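Local coordinates for aspartate aminotransferase, mitochondrial (Trypanosoma brucei brucei, PDB 4W5K), which catalyses, as a pyridoxal phosphate-dependent homodimer, the transfer of an amino group between aspartate and 2-oxoglutarate, at the interface of chains A and B. Residues are numbered along the deposited sequence; one frame, centred on the assembly and turned at random. Chains: chain A/B, Aspartate aminotransferase, mitochondrial.

Contact 1: the interface of chains A and B. Residues chain A 37, 39, 45, 47; chain B 58-59, 61.
Two loop segments of chain A, one carrying A:Val37 and A:Arg39 and the other A:Pro45 and A:Val47, meet a chain B loop that holds B:Thr58, B:Asn59 and B:Asp61. The polar core is a bidentate salt bridge in which A:Arg39 and B:Asp61 reach toward each other tip to tip, their guanidinium and carboxylate planes 3° apart. NH2 of A:Arg39 lies 2.6 Å from OD2 of B:Asp61, and NH1 lies 3.1 Å from OD1. The grip is end-on, through NH1 and NH2, and each oxygen offers its syn lone pair to a nearly straight N-H. The bend at chi2 of A:Arg39 (-74°), with chi3 extended, carries the guanidinium out to B:Asp61.

B:Asn59 is the second-shell partner. Its ND2 donates to OD2 of B:Asp61 over 3.1 Å from above the carboxylate plane, 74° out of it, giving that oxygen a second donor. Its OD1 accepts from the backbone N of B:Asp61, which further fixes the amide. A:Pro45 packs alongside both: CG sits 3.7 Å above the guanidinium plane, toward its rim, and is 3.8 Å from CG of B:Asn59, whose side chain crosses the proline at about a right angle. At the margins, CG2 of A:Val37 touches OD1 of B:Asp61 at 3.7 Å, and CG2 of A:Val47 is 3.8 Å from O of B:Thr58. The patch joins irregular segments ahead of helix 49-52 in one subunit to the loop following that helix in the other.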
ATOM      1  N   VAL A  37     -18.197   2.108  -6.818  1.00 30.31           N
ATOM      2  CA  VAL A  37     -17.919   3.420  -6.234  1.00 23.98           C
ATOM      3  C   VAL A  37     -19.125   4.368  -6.343  1.00 24.20           C
ATOM      4  O   VAL A  37     -20.035   4.154  -7.154  1.00 26.75           O
ATOM      5  CB  VAL A  37     -16.687   4.098  -6.909  1.00 33.74           C
ATOM      6  CG1 VAL A  37     -15.396   3.381  -6.516  1.00 34.30           C
ATOM      7  CG2 VAL A  37     -16.825   4.109  -8.414  1.00 34.89           C
ATOM      8  N   ARG A  39     -21.390   7.579  -7.328  1.00 25.43           N
ATOM      9  CA  ARG A  39     -21.585   8.509  -8.444  1.00 25.50           C
ATOM     10  C   ARG A  39     -22.671   9.515  -8.045  1.00 25.97           C
ATOM     11  O   ARG A  39     -23.561   9.165  -7.276  1.00 26.80           O
ATOM     12  CB  ARG A  39     -22.029   7.768  -9.713  1.00 26.78           C
ATOM     13  CG  ARG A  39     -20.986   6.845 -10.289  1.00 26.71           C
ATOM     14  CD  ARG A  39     -19.927   7.685 -10.942  1.00 28.22           C
ATOM     15  NE  ARG A  39     -18.899   6.931 -11.646  1.00 33.42           N
ATOM     16  CZ  ARG A  39     -17.689   6.660 -11.152  1.00 32.43           C
ATOM     17  NH1 ARG A  39     -17.351   7.053  -9.932  1.00 27.50           N
ATOM     18  NH2 ARG A  39     -16.812   6.009 -11.898  1.00 33.63           N
ATOM     19  N   PRO A  45     -18.043  10.771 -11.173  1.00 28.66           N
ATOM     20  CA  PRO A  45     -17.316  10.621  -9.909  1.00 27.65           C
ATOM     21  C   PRO A  45     -17.451  11.897  -9.083  1.00 26.57           C
ATOM     22  O   PRO A  45     -17.549  12.994  -9.634  1.00 30.59           O
ATOM     23  CB  PRO A  45     -15.860  10.396 -10.343  1.00 30.32           C
ATOM     24  CG  PRO A  45     -15.912   9.995 -11.767  1.00 36.06           C
ATOM     25  CD  PRO A  45     -17.162  10.648 -12.346  1.00 32.99           C
ATOM     26  N   VAL A  47     -15.927  14.238  -6.198  1.00 28.51           N
ATOM     27  CA  VAL A  47     -14.867  14.683  -5.294  1.00 27.89           C
ATOM     28  C   VAL A  47     -15.496  15.661  -4.310  1.00 25.84           C
ATOM     29  O   VAL A  47     -16.080  16.663  -4.722  1.00 27.32           O
ATOM     30  CB  VAL A  47     -13.715  15.384  -6.051  1.00 30.49           C
ATOM     31  CG1 VAL A  47     -12.645  15.853  -5.063  1.00 26.92           C
ATOM     32  CG2 VAL A  47     -13.091  14.444  -7.072  1.00 37.01           C
TER
ATOM     33  N   THR B  58      -8.048  13.553 -12.290  1.00 31.62           N
ATOM     34  CA  THR B  58      -9.140  14.306 -11.721  1.00 35.35           C
ATOM     35  C   THR B  58     -10.069  13.352 -10.941  1.00 36.22           C
ATOM     36  O   THR B  58     -10.803  13.762 -10.043  1.00 44.95           O
ATOM     37  CB  THR B  58      -9.902  15.064 -12.833  1.00 40.24           C
ATOM     38  OG1 THR B  58     -10.389  14.132 -13.804  1.00 44.10           O
ATOM     39  CG2 THR B  58      -8.973  16.048 -13.542  1.00 43.26           C
ATOM     40  N   ASN B  59      -9.980  12.074 -11.280  1.00 24.70           N
ATOM     41  CA  ASN B  59     -10.875  11.045 -10.756  1.00 27.39           C
ATOM     42  C   ASN B  59     -10.169  10.212  -9.681  1.00 25.87           C
ATOM     43  O   ASN B  59      -9.091   9.679  -9.921  1.00 29.20           O
ATOM     44  CB  ASN B  59     -11.384  10.192 -11.938  1.00 32.98           C
ATOM     45  CG  ASN B  59     -12.205   9.009 -11.513  1.00 41.89           C
ATOM     46  OD1 ASN B  59     -12.507   8.837 -10.340  1.00 44.19           O
ATOM     47  ND2 ASN B  59     -12.598   8.187 -12.488  1.00 42.47           N
ATOM     48  N   ASP B  61     -11.334   7.484  -8.418  1.00 21.44           N
ATOM     49  CA  ASP B  61     -11.739   6.081  -8.539  1.00 25.63           C
ATOM     50  C   ASP B  61     -10.533   5.160  -8.301  1.00 20.41           C
ATOM     51  O   ASP B  61      -9.369   5.555  -8.502  1.00 21.40           O
ATOM     52  CB  ASP B  61     -12.302   5.780  -9.926  1.00 27.20           C
ATOM     53  CG  ASP B  61     -13.762   6.183 -10.096  1.00 32.16           C
ATOM     54  OD1 ASP B  61     -14.363   6.790  -9.180  1.00 28.49           O
ATOM     55  OD2 ASP B  61     -14.286   5.899 -11.192  1.00 36.54           O
TER

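Contact 2: the interface of chains A and B. Residues chain A 101-102, 130, 133-134, 253; chain B 279-283.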
ATOM      1  N   THR A 101      -9.066  -2.604   3.123  1.00 15.92           N
ATOM      2  CA  THR A 101      -8.492  -3.878   2.701  1.00 17.55           C
ATOM      3  C   THR A 101      -7.210  -4.131   3.463  1.00 17.81           C
ATOM      4  O   THR A 101      -7.034  -5.227   4.011  1.00 16.01           O
ATOM      5  CB  THR A 101      -8.212  -3.936   1.190  1.00 18.50           C
ATOM      6  OG1 THR A 101      -9.430  -3.659   0.467  1.00 18.28           O
ATOM      7  CG2 THR A 101      -7.671  -5.311   0.794  1.00 17.88           C
ATOM      8  N   GLY A 102      -6.334  -3.125   3.500  1.00 14.11           N
ATOM      9  CA  GLY A 102      -5.078  -3.248   4.253  1.00 17.68           C
ATOM     10  C   GLY A 102      -5.326  -3.535   5.735  1.00 18.96           C
ATOM     11  O   GLY A 102      -4.635  -4.354   6.360  1.00 17.38           O
ATOM     12  N   ASN A 130     -13.745 -10.486  -1.436  1.00 21.76           N
ATOM     13  CA  ASN A 130     -12.302 -10.503  -1.165  1.00 19.08           C
ATOM     14  C   ASN A 130     -11.968 -10.967   0.255  1.00 20.63           C
ATOM     15  O   ASN A 130     -10.817 -11.297   0.532  1.00 18.54           O
ATOM     16  CB  ASN A 130     -11.700  -9.104  -1.411  1.00 19.00           C
ATOM     17  CG  ASN A 130     -10.146  -9.112  -1.580  1.00 20.90           C
ATOM     18  OD1 ASN A 130      -9.533 -10.082  -2.045  1.00 24.60           O
ATOM     19  ND2 ASN A 130      -9.524  -8.002  -1.194  1.00 20.11           N
ATOM     20  N   SER A 133     -10.102 -14.478   0.452  1.00 20.39           N
ATOM     21  CA  SER A 133      -8.694 -14.503   0.096  1.00 22.54           C
ATOM     22  C   SER A 133      -7.824 -13.767   1.114  1.00 19.27           C
ATOM     23  O   SER A 133      -6.720 -14.225   1.447  1.00 21.28           O
ATOM     24  CB  SER A 133      -8.460 -13.895  -1.289  1.00 24.26           C
ATOM     25  OG  SER A 133      -7.076 -14.106  -1.609  1.00 28.52           O
ATOM     26  N   ILE A 134      -8.295 -12.610   1.565  1.00 18.67           N
ATOM     27  CA  ILE A 134      -7.576 -11.839   2.588  1.00 19.03           C
ATOM     28  C   ILE A 134      -7.247 -12.731   3.771  1.00 19.92           C
ATOM     29  O   ILE A 134      -6.094 -12.832   4.201  1.00 21.05           O
ATOM     30  CB  ILE A 134      -8.404 -10.635   3.082  1.00 16.83           C
ATOM     31  CG1 ILE A 134      -8.518  -9.555   1.990  1.00 17.68           C
ATOM     32  CG2 ILE A 134      -7.756  -9.991   4.310  1.00 20.44           C
ATOM     33  CD1 ILE A 134      -9.616  -8.497   2.271  1.00 16.62           C
ATOM     34  N   ARG A 253      -6.091   5.063  -1.201  1.00 16.33           N
ATOM     35  CA  ARG A 253      -5.847   3.917  -0.312  1.00 16.20           C
ATOM     36  C   ARG A 253      -5.631   4.336   1.134  1.00 18.62           C
ATOM     37  O   ARG A 253      -4.525   4.183   1.687  1.00 22.21           O
ATOM     38  CB  ARG A 253      -4.640   3.103  -0.806  1.00 17.53           C
ATOM     39  CG  ARG A 253      -4.644   2.766  -2.310  1.00 16.63           C
ATOM     40  CD  ARG A 253      -6.011   2.200  -2.791  1.00 15.59           C
ATOM     41  NE  ARG A 253      -6.327   0.912  -2.161  1.00 17.91           N
ATOM     42  CZ  ARG A 253      -7.419   0.671  -1.439  1.00 16.60           C
ATOM     43  NH1 ARG A 253      -8.332   1.622  -1.231  1.00 17.30           N
ATOM     44  NH2 ARG A 253      -7.602  -0.538  -0.898  1.00 14.89           N
TER
ATOM     45  N   ARG B 279      -4.508  -8.425  -4.615  1.00 18.84           N
ATOM     46  CA  ARG B 279      -5.871  -8.137  -4.175  1.00 20.36           C
ATOM     47  C   ARG B 279      -6.064  -8.385  -2.652  1.00 22.32           C
ATOM     48  O   ARG B 279      -6.589  -7.510  -1.953  1.00 21.51           O
ATOM     49  CB  ARG B 279      -6.869  -8.946  -5.021  1.00 25.00           C
ATOM     50  CG  ARG B 279      -8.309  -8.488  -4.897  1.00 32.81           C
ATOM     51  CD  ARG B 279      -9.189  -9.215  -5.917  1.00 36.16           C
ATOM     52  NE  ARG B 279      -8.946  -8.792  -7.301  1.00 35.92           N
ATOM     53  CZ  ARG B 279      -8.420  -9.566  -8.248  1.00 39.15           C
ATOM     54  NH1 ARG B 279      -8.045 -10.807  -7.973  1.00 45.00           N
ATOM     55  NH2 ARG B 279      -8.256  -9.096  -9.477  1.00 36.54           N
ATOM     56  N   PRO B 280      -5.598  -9.537  -2.116  1.00 20.85           N
ATOM     57  CA  PRO B 280      -5.800  -9.761  -0.673  1.00 18.78           C
ATOM     58  C   PRO B 280      -4.755  -9.073   0.210  1.00 20.34           C
ATOM     59  O   PRO B 280      -4.747  -9.300   1.411  1.00 23.16           O
ATOM     60  CB  PRO B 280      -5.676 -11.272  -0.537  1.00 20.56           C
ATOM     61  CG  PRO B 280      -4.748 -11.675  -1.650  1.00 23.50           C
ATOM     62  CD  PRO B 280      -5.190 -10.792  -2.789  1.00 23.35           C
ATOM     63  N   MET B 281      -3.915  -8.245  -0.394  1.00 18.45           N
ATOM     64  CA  MET B 281      -2.941  -7.460   0.353  1.00 17.74           C
ATOM     65  C   MET B 281      -3.475  -6.054   0.584  1.00 18.35           C
ATOM     66  O   MET B 281      -3.483  -5.565   1.716  1.00 19.69           O
ATOM     67  CB  MET B 281      -1.614  -7.406  -0.391  1.00 23.09           C
ATOM     68  CG  MET B 281      -0.458  -7.474   0.508  1.00 26.93           C
ATOM     69  SD  MET B 281       1.094  -7.466  -0.439  1.00 26.17           S
ATOM     70  CE  MET B 281       1.594  -9.177  -0.335  1.00 29.40           C
ATOM     71  N   TYR B 282      -3.923  -5.405  -0.494  1.00 18.31           N
ATOM     72  CA  TYR B 282      -4.349  -4.003  -0.418  1.00 17.79           C
ATOM     73  C   TYR B 282      -5.303  -3.601  -1.549  1.00 17.51           C
ATOM     74  O   TYR B 282      -5.583  -2.410  -1.716  1.00 18.75           O
ATOM     75  CB  TYR B 282      -3.127  -3.069  -0.418  1.00 18.09           C
ATOM     76  CG  TYR B 282      -2.209  -3.253  -1.594  1.00 17.10           C
ATOM     77  CD1 TYR B 282      -2.444  -2.598  -2.802  1.00 18.06           C
ATOM     78  CD2 TYR B 282      -1.084  -4.070  -1.495  1.00 18.57           C
ATOM     79  CE1 TYR B 282      -1.583  -2.753  -3.893  1.00 18.35           C
ATOM     80  CE2 TYR B 282      -0.234  -4.248  -2.576  1.00 17.01           C
ATOM     81  CZ  TYR B 282      -0.483  -3.594  -3.771  1.00 17.57           C
ATOM     82  OH  TYR B 282       0.364  -3.792  -4.841  1.00 17.25           O
ATOM     83  N   SER B 283      -5.777  -4.598  -2.299  1.00 19.83           N
ATOM     84  CA  SER B 283      -6.800  -4.439  -3.344  1.00 19.19           C
ATOM     85  C   SER B 283      -6.278  -3.757  -4.634  1.00 21.45           C
ATOM     86  O   SER B 283      -6.357  -4.330  -5.728  1.00 20.81           O
ATOM     87  CB  SER B 283      -8.005  -3.661  -2.785  1.00 20.68           C
ATOM     88  OG  SER B 283      -9.141  -3.835  -3.606  1.00 23.65           O
TER
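The carbonyl O of B:Tyr282 receives the guanidinium of A:Arg253, with NH2 at 2.9 Å in a nearly straight bond (166° at H); NE of the same arginine adds a weak bond at 3.4 Å. In this pyridoxal phosphate-dependent aminotransferase, A:Arg253 and A:Thr101 both belong to the cofactor site, so the bond ties the pocket of one subunit to the end of helix 264-282 in the other. The acceptor oxygen lies close to the guanidinium plane, whereas the nitrogen stands above the carbonyl plane, 41° out of it. The chain of A:Arg253 is bent at chi2 and chi3, which brings the NE/NH2 side of the guanidinium to the carbonyl.

A second carbonyl of that helix end, O of B:Arg279, accepts from ND2 of A:Asn130 at 3.1 Å. The acceptor lies close to the amide plane, but the donor again comes from above the carbonyl plane. CG of A:Asn130 is anti to its backbone N (chi1 -162°), and the amide crosses the aliphatic part of B:Arg279, with OD1 3.5 Å from CG.

Packing fills the remainder. CB of B:Pro280 presses against helix 129-137, 3.3 Å from OG of A:Ser133 and 3.7 Å from CA of A:Ile134. On helix 99-110, the methyl CG2 of A:Thr101 packs against the backbone at the helix end, 3.7 Å from both O of B:Arg279 and N of B:Ser283, while its OG1 lies at the edge of the A:Arg253 guanidinium and touches CB of B:Ser283 at 3.6 Å.

Contact 3: the interface of chains A and B. Residues chain A 62, 98, 282-286; chain B 98, 250-251, 253.
Aromatic contact joins A:Tyr62, which completes the cofactor site of the partner subunit, as in this family, to B:Tyr250 on the 3-10 helix 250-252. The ring planes stand 69° apart with centroids separated by 5.2 Å, an edge-to-face pair in which the CD1 edge of B:Tyr250 meets the face of A:Tyr62, CD1 lying 3.5 Å from CZ. CB of B:Tyr250 sits over the middle of that face, 3.7 Å from the A:Tyr62 centroid, a CH-pi contact, while the hydroxyl OH of A:Tyr62 lies at the rim of the B:Tyr250 ring, in its plane.

Among the polar contacts, NH2 of B:Arg253 makes to O of A:Tyr282 the twin of the bond from A:Arg253 to B:Tyr282. NE of B:Arg253 also makes a weak bond to O of A:Asn284, 2.9 Å long but strongly bent (129° at H). At the other end of the guanidinium, NH1 donates to O of B:Tyr250 in its own chain over 3.0 Å, which helps fix the group's rotation. NH1 also meets the A:Tyr62 ring at its edge, in plane, 3.5 Å from CE1, with ring and guanidinium planes steeply inclined.

Apolar packing lines the two-fold region. CB of B:Leu98 lies 3.6 Å from CB of A:Tyr282, whose ring is placed by CG standing between backbone N and carbonyl carbon (chi1 58°). That ring has CD1 of A:Leu98 over one face, toward its rim. A:Leu98 and B:Leu98 approach tip to tip, CD2 of A:Leu98 lying 3.9 Å from CD1 of B:Leu98.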
ATOM      1  N   TYR A  62       8.827  10.034   3.852  1.00 17.02           N
ATOM      2  CA  TYR A  62       8.054   8.895   4.342  1.00 17.81           C
ATOM      3  C   TYR A  62       7.277   9.233   5.606  1.00 20.16           C
ATOM      4  O   TYR A  62       7.814   9.903   6.499  1.00 21.56           O
ATOM      5  CB  TYR A  62       8.992   7.746   4.668  1.00 16.44           C
ATOM      6  CG  TYR A  62       9.766   7.155   3.526  1.00 16.89           C
ATOM      7  CD1 TYR A  62       9.118   6.449   2.517  1.00 16.99           C
ATOM      8  CD2 TYR A  62      11.151   7.246   3.496  1.00 19.23           C
ATOM      9  CE1 TYR A  62       9.833   5.857   1.504  1.00 15.93           C
ATOM     10  CE2 TYR A  62      11.886   6.652   2.483  1.00 19.60           C
ATOM     11  CZ  TYR A  62      11.214   5.944   1.499  1.00 16.61           C
ATOM     12  OH  TYR A  62      11.953   5.324   0.522  1.00 18.96           O
ATOM     13  N   LEU A  98      -3.629   0.499   4.187  1.00 16.17           N
ATOM     14  CA  LEU A  98      -3.982   0.695   2.790  0.65 15.89           C
ATOM     15  C   LEU A  98      -5.470   0.443   2.581  1.00 19.10           C
ATOM     16  O   LEU A  98      -5.863  -0.646   2.135  1.00 17.84           O
ATOM     17  CB  LEU A  98      -3.149  -0.237   1.914  0.65 16.52           C
ATOM     18  CG  LEU A  98      -1.650   0.029   2.034  0.65 17.27           C
ATOM     19  CD1 LEU A  98      -0.833  -1.036   1.335  0.65 15.43           C
ATOM     20  CD2 LEU A  98      -1.406   1.381   1.401  0.65 17.80           C
ATOM     21  N   TYR A 282       5.037  -3.206   2.835  1.00 16.42           N
ATOM     22  CA  TYR A 282       5.045  -1.977   2.002  1.00 14.59           C
ATOM     23  C   TYR A 282       5.808  -0.823   2.670  1.00 16.07           C
ATOM     24  O   TYR A 282       5.741   0.311   2.198  1.00 17.25           O
ATOM     25  CB  TYR A 282       3.586  -1.537   1.660  1.00 16.56           C
ATOM     26  CG  TYR A 282       2.702  -1.269   2.851  1.00 17.81           C
ATOM     27  CD1 TYR A 282       2.633  -0.006   3.441  1.00 19.17           C
ATOM     28  CD2 TYR A 282       1.919  -2.298   3.399  1.00 17.21           C
ATOM     29  CE1 TYR A 282       1.774   0.234   4.547  1.00 17.10           C
ATOM     30  CE2 TYR A 282       1.100  -2.068   4.488  1.00 18.72           C
ATOM     31  CZ  TYR A 282       1.050  -0.823   5.057  1.00 16.41           C
ATOM     32  OH  TYR A 282       0.199  -0.628   6.122  1.00 18.11           O
ATOM     33  N   SER A 283       6.514  -1.120   3.758  1.00 16.40           N
ATOM     34  CA  SER A 283       7.405  -0.167   4.459  1.00 17.07           C
ATOM     35  C   SER A 283       6.668   0.897   5.268  1.00 17.89           C
ATOM     36  O   SER A 283       6.897   1.028   6.473  1.00 20.92           O
ATOM     37  CB  SER A 283       8.376   0.528   3.476  1.00 17.31           C
ATOM     38  OG  SER A 283       9.493   1.039   4.172  1.00 21.32           O
ATOM     39  N   ASN A 284       5.802   1.673   4.605  1.00 15.87           N
ATOM     40  CA  ASN A 284       5.053   2.744   5.257  1.00 17.93           C
ATOM     41  C   ASN A 284       3.951   3.235   4.295  1.00 17.52           C
ATOM     42  O   ASN A 284       3.997   2.939   3.110  1.00 14.97           O
ATOM     43  CB  ASN A 284       6.006   3.865   5.700  1.00 17.64           C
ATOM     44  CG  ASN A 284       6.964   4.271   4.605  1.00 19.39           C
ATOM     45  OD1 ASN A 284       6.536   4.798   3.597  1.00 20.12           O
ATOM     46  ND2 ASN A 284       8.260   3.974   4.780  1.00 17.66           N
ATOM     47  N   PRO A 285       2.891   3.857   4.829  1.00 17.01           N
ATOM     48  CA  PRO A 285       1.678   4.064   4.030  1.00 15.92           C
ATOM     49  C   PRO A 285       1.676   5.401   3.257  1.00 15.62           C
ATOM     50  O   PRO A 285       2.369   6.334   3.616  1.00 18.32           O
ATOM     51  CB  PRO A 285       0.557   4.009   5.097  1.00 15.92           C
ATOM     52  CG  PRO A 285       1.235   4.699   6.299  1.00 17.45           C
ATOM     53  CD  PRO A 285       2.688   4.214   6.247  1.00 20.80           C
ATOM     54  N   PRO A 286       0.812   5.502   2.234  1.00 18.92           N
ATOM     55  CA  PRO A 286       0.748   6.688   1.376  1.00 20.07           C
ATOM     56  C   PRO A 286       0.173   7.894   2.105  1.00 18.57           C
ATOM     57  O   PRO A 286      -0.849   7.821   2.823  1.00 20.22           O
ATOM     58  CB  PRO A 286      -0.143   6.241   0.217  1.00 19.56           C
ATOM     59  CG  PRO A 286      -0.971   5.079   0.763  1.00 17.32           C
ATOM     60  CD  PRO A 286      -0.064   4.410   1.779  1.00 17.36           C
TER
ATOM     61  N   LEU B  98       3.701  -0.820  -4.076  1.00 16.94           N
ATOM     62  CA  LEU B  98       3.914   0.147  -3.005  1.00 14.42           C
ATOM     63  C   LEU B  98       5.413   0.379  -2.830  1.00 15.34           C
ATOM     64  O   LEU B  98       6.065  -0.244  -1.968  1.00 15.44           O
ATOM     65  CB  LEU B  98       3.299  -0.346  -1.688  1.00 15.39           C
ATOM     66  CG  LEU B  98       1.773  -0.128  -1.526  1.00 22.82           C
ATOM     67  CD1 LEU B  98       1.437   1.345  -1.334  1.00 24.63           C
ATOM     68  CD2 LEU B  98       1.009  -0.658  -2.700  1.00 24.11           C
ATOM     69  N   TYR B 250       8.951   9.562  -2.159  1.00 14.89           N
ATOM     70  CA  TYR B 250       9.016   8.640  -1.001  1.00 13.78           C
ATOM     71  C   TYR B 250       7.652   8.250  -0.383  1.00 15.50           C
ATOM     72  O   TYR B 250       7.219   7.096  -0.485  1.00 16.39           O
ATOM     73  CB  TYR B 250       9.876   9.270   0.116  1.00 16.25           C
ATOM     74  CG  TYR B 250      11.259   9.669  -0.339  1.00 12.71           C
ATOM     75  CD1 TYR B 250      12.282   8.729  -0.407  1.00 13.05           C
ATOM     76  CD2 TYR B 250      11.538  10.987  -0.699  1.00 14.21           C
ATOM     77  CE1 TYR B 250      13.589   9.102  -0.839  1.00 14.60           C
ATOM     78  CE2 TYR B 250      12.832  11.364  -1.126  1.00 16.77           C
ATOM     79  CZ  TYR B 250      13.834  10.421  -1.188  1.00 16.21           C
ATOM     80  OH  TYR B 250      15.104  10.760  -1.617  1.00 16.66           O
ATOM     81  N   GLY B 251       7.013   9.211   0.271  1.00 15.95           N
ATOM     82  CA  GLY B 251       5.801   8.941   1.039  1.00 18.87           C
ATOM     83  C   GLY B 251       4.549   8.654   0.222  1.00 19.91           C
ATOM     84  O   GLY B 251       3.508   8.266   0.776  1.00 18.35           O
ATOM     85  N   ARG B 253       4.586   6.352  -2.136  1.00 14.69           N
ATOM     86  CA  ARG B 253       4.652   4.897  -2.265  1.00 14.33           C
ATOM     87  C   ARG B 253       4.431   4.388  -3.686  1.00 17.70           C
ATOM     88  O   ARG B 253       3.466   3.665  -3.970  1.00 19.03           O
ATOM     89  CB  ARG B 253       3.639   4.213  -1.322  1.00 14.72           C
ATOM     90  CG  ARG B 253       3.630   4.766   0.108  1.00 15.75           C
ATOM     91  CD  ARG B 253       5.029   4.797   0.743  1.00 14.95           C
ATOM     92  NE  ARG B 253       5.671   3.490   0.816  1.00 14.09           N
ATOM     93  CZ  ARG B 253       6.849   3.183   0.252  1.00 16.45           C
ATOM     94  NH1 ARG B 253       7.525   4.078  -0.491  1.00 13.73           N
ATOM     95  NH2 ARG B 253       7.357   1.968   0.402  1.00 14.47           N
TER

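Centres of C-alpha atoms place contacts 2 and 3 about 15 Å apart, with contact 1 about 20 Å from contact 2 and 23 Å from contact 3. Contact 2 uses A:Arg253, B:Tyr282 and B:Ser283, contact 3 their counterparts B:Arg253, A:Tyr282 and A:Ser283, so the end of helix 264-282 serves both halves of the two-fold interface. Contact 1 extends the interface along loops; it uses B:Asp61, and contact 3 uses A:Tyr62, the next residue in sequence but in the other chain. Because A:Tyr62 completes the partner's cofactor site, dimerisation probably helps to shape both pockets.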